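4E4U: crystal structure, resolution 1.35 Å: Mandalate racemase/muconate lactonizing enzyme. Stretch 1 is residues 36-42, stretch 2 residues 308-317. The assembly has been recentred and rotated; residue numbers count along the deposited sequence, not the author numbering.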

ATOM      1  N   GLY A  36     -32.612  18.404 -33.026  1.00 15.26           N
ATOM      2  CA  GLY A  36     -32.058  17.304 -32.255  1.00 15.62           C
ATOM      3  C   GLY A  36     -32.885  17.059 -31.009  1.00 14.68           C
ATOM      4  O   GLY A  36     -33.457  17.992 -30.449  1.00 15.04           O
ATOM      5  N   VAL A  37     -32.950  15.805 -30.568  1.00 13.80           N
ATOM      6  CA  VAL A  37     -33.710  15.466 -29.371  1.00 13.86           C
ATOM      7  C   VAL A  37     -32.815  14.762 -28.349  1.00 13.82           C
ATOM      8  O   VAL A  37     -31.877  14.057 -28.717  1.00 14.00           O
ATOM      9  N   GLY A  38     -33.092  14.989 -27.067  1.00 12.41           N
ATOM     10  CA  GLY A  38     -32.338  14.361 -25.999  1.00 12.77           C
ATOM     11  C   GLY A  38     -33.227  14.054 -24.814  1.00 12.31           C
ATOM     12  O   GLY A  38     -34.397  14.470 -24.768  1.00 13.38           O
ATOM     13  N   GLU A  39     -32.679  13.317 -23.856  1.00 11.89           N
ATOM     14  CA  GLU A  39     -33.407  12.940 -22.654  1.00 12.24           C
ATOM     15  C   GLU A  39     -32.525  13.187 -21.440  1.00 12.04           C
ATOM     16  O   GLU A  39     -31.306  12.994 -21.497  1.00 12.02           O
ATOM     17  N   ILE A  40     -33.156  13.630 -20.357  1.00 11.68           N
ATOM     18  CA  ILE A  40     -32.487  13.952 -19.110  1.00 10.98           C
ATOM     19  C   ILE A  40     -32.903  12.954 -18.036  1.00 11.31           C
ATOM     20  O   ILE A  40     -34.094  12.700 -17.860  1.00 12.52           O
ATOM     21  N   TYR A  41     -31.926  12.382 -17.328  1.00 11.47           N
ATOM     22  CA  TYR A  41     -32.213  11.446 -16.246  1.00 11.72           C
ATOM     23  C   TYR A  41     -31.797  12.106 -14.943  1.00 12.05           C
ATOM     24  O   TYR A  41     -30.606  12.179 -14.621  1.00 13.50           O
ATOM     25  N   SER A  42     -32.777  12.626 -14.211  1.00 12.59           N
ATOM     26  CA  SER A  42     -32.504  13.320 -12.958  1.00 13.37           C
ATOM     27  C   SER A  42     -33.803  13.514 -12.203  1.00 13.48           C
ATOM     28  O   SER A  42     -34.751  14.090 -12.737  1.00 15.42           O
ATOM     29  N   PRO A 308     -24.960  -0.460 -20.042  1.00 10.90           N
ATOM     30  CA  PRO A 308     -25.675   0.778 -19.715  1.00 11.96           C
ATOM     31  C   PRO A 308     -27.050   0.545 -19.102  1.00 12.30           C
ATOM     32  O   PRO A 308     -27.803  -0.358 -19.493  1.00 13.12           O
ATOM     33  N   HIS A 309     -27.352   1.388 -18.124  1.00 12.46           N
ATOM     34  CA  HIS A 309     -28.614   1.365 -17.407  1.00 12.12           C
ATOM     35  C   HIS A 309     -29.689   2.070 -18.217  1.00 12.66           C
ATOM     36  O   HIS A 309     -29.416   3.037 -18.939  1.00 13.08           O
ATOM     37  N   LEU A 310     -30.922   1.600 -18.082  1.00 12.65           N
ATOM     38  CA  LEU A 310     -32.044   2.264 -18.716  1.00 13.90           C
ATOM     39  C   LEU A 310     -33.306   2.070 -17.875  1.00 15.09           C
ATOM     40  O   LEU A 310     -33.791   0.951 -17.720  1.00 17.06           O
ATOM     41  N   TYR A 311     -33.815   3.163 -17.314  1.00 14.37           N
ATOM     42  CA  TYR A 311     -35.121   3.155 -16.666  1.00 15.66           C
ATOM     43  C   TYR A 311     -35.773   4.492 -16.963  1.00 15.15           C
ATOM     44  O   TYR A 311     -35.978   5.326 -16.079  1.00 16.42           O
ATOM     45  N   ASN A 312     -36.084   4.688 -18.237  1.00 14.17           N
ATOM     46  CA  ASN A 312     -36.500   5.985 -18.744  1.00 14.63           C
ATOM     47  C   ASN A 312     -36.984   5.788 -20.177  1.00 13.38           C
ATOM     48  O   ASN A 312     -37.280   4.650 -20.568  1.00 14.45           O
ATOM     49  N   GLY A 313     -37.062   6.869 -20.954  1.00 13.62           N
ATOM     50  CA  GLY A 313     -37.709   6.836 -22.256  1.00 13.86           C
ATOM     51  C   GLY A 313     -36.858   6.320 -23.404  1.00 13.65           C
ATOM     52  O   GLY A 313     -35.690   5.960 -23.229  1.00 13.80           O
ATOM     53  N   PRO A 314     -37.446   6.283 -24.604  1.00 13.60           N
ATOM     54  CA  PRO A 314     -36.753   5.707 -25.756  1.00 14.03           C
ATOM     55  C   PRO A 314     -35.697   6.628 -26.356  1.00 13.72           C
ATOM     56  O   PRO A 314     -34.890   6.170 -27.157  1.00 14.30           O
ATOM     57  N   VAL A 315     -35.690   7.905 -25.985  1.00 13.30           N
ATOM     58  CA  VAL A 315     -34.658   8.803 -26.502  1.00 12.99           C
ATOM     59  C   VAL A 315     -33.326   8.514 -25.803  1.00 12.97           C
ATOM     60  O   VAL A 315     -32.294   8.351 -26.459  1.00 12.99           O
ATOM     61  N   GLY A 316     -33.346   8.432 -24.477  1.00 13.02           N
ATOM     62  CA  GLY A 316     -32.170   8.000 -23.745  1.00 13.14           C
ATOM     63  C   GLY A 316     -31.741   6.602 -24.164  1.00 12.92           C
ATOM     64  O   GLY A 316     -30.548   6.318 -24.260  1.00 12.68           O
ATOM     65  N   ALA A 317     -32.708   5.723 -24.425  1.00 12.20           N
ATOM     66  CA  ALA A 317     -32.377   4.379 -24.902  1.00 12.47           C
ATOM     67  C   ALA A 317     -31.661   4.440 -26.252  1.00 12.15           C
ATOM     68  O   ALA A 317     -30.646   3.759 -26.458  1.00 12.41           O
TER

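How does the loop at the start of stretch 2 meet stretch 1? Pro308 stays out of reach, and the first contact is made by His309, whose CB points toward stretch 1 with chi1 in t. Its ring approaches Tyr41, also t, as an offset edge-to-face pair: the His309 edge is turned to the Tyr41 face, with centroids 5.4 Å apart and planes at 60°. The hydroxyl Tyr41 OH lies 3.3 Å from His309 CE1. Leu310 points away and takes no part.

What do Tyr311 and Asn312 offer? The side chain of Tyr311 (t) sets out sideways and its end leads away, so its closest approach comes from the backbone: Tyr311 O sits at the edge of the Tyr41 ring, 3.3 Å from Tyr41 CE1. Asn312 (p) points in. Its OD1 accepts a hydrogen bond from Tyr311 N at 3.0 Å, while its ND2 gives a weak one to Glu39 OE2 at 3.4 Å.

How does Glu39 reach the start of the helix? Extended with chi1 and chi2 both t, it brings its carboxylate to backbone NH groups there. Gly313, at the N-cap position, donates from N to Glu39 OE2 at 2.7 Å, a nearly straight bond. The lack of a side chain leaves room for this: a CB on Gly313 would clash with Glu39 OE1.

What closes the contact along the helix? Pro314 points away, but Val315 (t) points toward the strand. Its CG1 lies 3.5 Å from Gly38 C and meets Val37 CG1 at 4.1 Å, an apolar contact made by a Val37 in p. Gly316 then donates from N to Glu39 OE1 at 2.8 Å, again nearly straight; a CB on Gly316 would clash with Asn312 ND2. Ala317 points sideways, out of contact.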

ATOM      1  CB  VAL A  37     -34.958  14.616 -29.720  1.00 14.69           C
ATOM      2  CG1 VAL A  37     -34.554  13.244 -30.251  1.00 15.66           C
ATOM      3  CG2 VAL A  37     -35.897  14.495 -28.520  1.00 15.38           C
ATOM      4  CB  GLU A  39     -33.855  11.473 -22.702  1.00 13.24           C
ATOM      5  CG  GLU A  39     -34.682  11.076 -21.486  1.00 14.39           C
ATOM      6  CD  GLU A  39     -35.452   9.778 -21.640  1.00 14.47           C
ATOM      7  OE1 GLU A  39     -35.397   9.131 -22.713  1.00 14.87           O
ATOM      8  OE2 GLU A  39     -36.133   9.405 -20.658  1.00 15.34           O
ATOM      9  CB  ILE A  40     -32.872  15.378 -18.675  1.00 11.31           C
ATOM     10  CG1 ILE A  40     -32.284  16.389 -19.662  1.00 12.14           C
ATOM     11  CG2 ILE A  40     -32.444  15.662 -17.237  1.00 12.66           C
ATOM     12  CD1 ILE A  40     -32.787  17.802 -19.504  1.00 13.11           C
ATOM     13  CB  TYR A  41     -31.463  10.127 -16.439  1.00 12.36           C
ATOM     14  CG  TYR A  41     -31.931   8.993 -15.548  1.00 12.51           C
ATOM     15  CD1 TYR A  41     -33.151   8.378 -15.778  1.00 14.01           C
ATOM     16  CD2 TYR A  41     -31.150   8.519 -14.502  1.00 13.82           C
ATOM     17  CE1 TYR A  41     -33.590   7.334 -14.988  1.00 14.45           C
ATOM     18  CE2 TYR A  41     -31.582   7.464 -13.703  1.00 13.84           C
ATOM     19  CZ  TYR A  41     -32.809   6.881 -13.953  1.00 13.16           C
ATOM     20  OH  TYR A  41     -33.268   5.835 -13.179  1.00 13.45           O
ATOM     21  CB  SER A  42     -31.882  14.690 -13.236  1.00 14.42           C
ATOM     22  OG  SER A  42     -31.435  15.288 -12.035  1.00 14.75           O
ATOM     23  CB  PRO A 308     -25.796   1.486 -21.066  1.00 13.10           C
ATOM     24  CG  PRO A 308     -24.660   0.947 -21.876  1.00 12.81           C
ATOM     25  CD  PRO A 308     -24.542  -0.499 -21.454  1.00 11.45           C
ATOM     26  CB  HIS A 309     -28.426   2.087 -16.069  1.00 11.83           C
ATOM     27  CG  HIS A 309     -29.706   2.416 -15.370  1.00 11.40           C
ATOM     28  ND1 HIS A 309     -30.359   3.617 -15.541  1.00 12.33           N
ATOM     29  CD2 HIS A 309     -30.438   1.717 -14.469  1.00 12.98           C
ATOM     30  CE1 HIS A 309     -31.453   3.633 -14.798  1.00 12.30           C
ATOM     31  NE2 HIS A 309     -31.520   2.492 -14.138  1.00 13.06           N
ATOM     32  CB  LEU A 310     -32.235   1.724 -20.138  1.00 16.24           C
ATOM     33  CG  LEU A 310     -32.716   2.699 -21.208  1.00 18.85           C
ATOM     34  CD1 LEU A 310     -34.125   3.181 -20.901  1.00 19.93           C
ATOM     35  CD2 LEU A 310     -31.748   3.871 -21.347  1.00 18.67           C
ATOM     36  CB  TYR A 311     -35.036   2.909 -15.152  1.00 18.76           C
ATOM     37  CG  TYR A 311     -36.390   2.525 -14.592  1.00 22.05           C
ATOM     38  CD1 TYR A 311     -36.979   1.313 -14.938  1.00 23.91           C
ATOM     39  CD2 TYR A 311     -37.100   3.382 -13.758  1.00 23.53           C
ATOM     40  CE1 TYR A 311     -38.226   0.956 -14.462  1.00 25.36           C
ATOM     41  CE2 TYR A 311     -38.357   3.026 -13.269  1.00 24.68           C
ATOM     42  CZ  TYR A 311     -38.908   1.811 -13.624  1.00 25.97           C
ATOM     43  OH  TYR A 311     -40.150   1.446 -13.151  1.00 28.98           O
ATOM     44  CB  ASN A 312     -35.382   7.046 -18.601  1.00 15.10           C
ATOM     45  CG  ASN A 312     -34.035   6.585 -19.134  1.00 14.94           C
ATOM     46  OD1 ASN A 312     -33.278   5.877 -18.457  1.00 14.24           O
ATOM     47  ND2 ASN A 312     -33.710   7.019 -20.342  1.00 17.04           N
ATOM     48  CB  PRO A 314     -37.888   5.471 -26.761  1.00 14.32           C
ATOM     49  CG  PRO A 314     -38.886   6.523 -26.415  1.00 15.25           C
ATOM     50  CD  PRO A 314     -38.840   6.637 -24.920  1.00 14.76           C
ATOM     51  CB  VAL A 315     -35.065  10.286 -26.385  1.00 13.27           C
ATOM     52  CG1 VAL A 315     -33.901  11.191 -26.768  1.00 14.04           C
ATOM     53  CG2 VAL A 315     -36.292  10.571 -27.264  1.00 14.15           C
ATOM     54  CB  ALA A 317     -33.624   3.517 -24.993  1.00 13.77           C
TER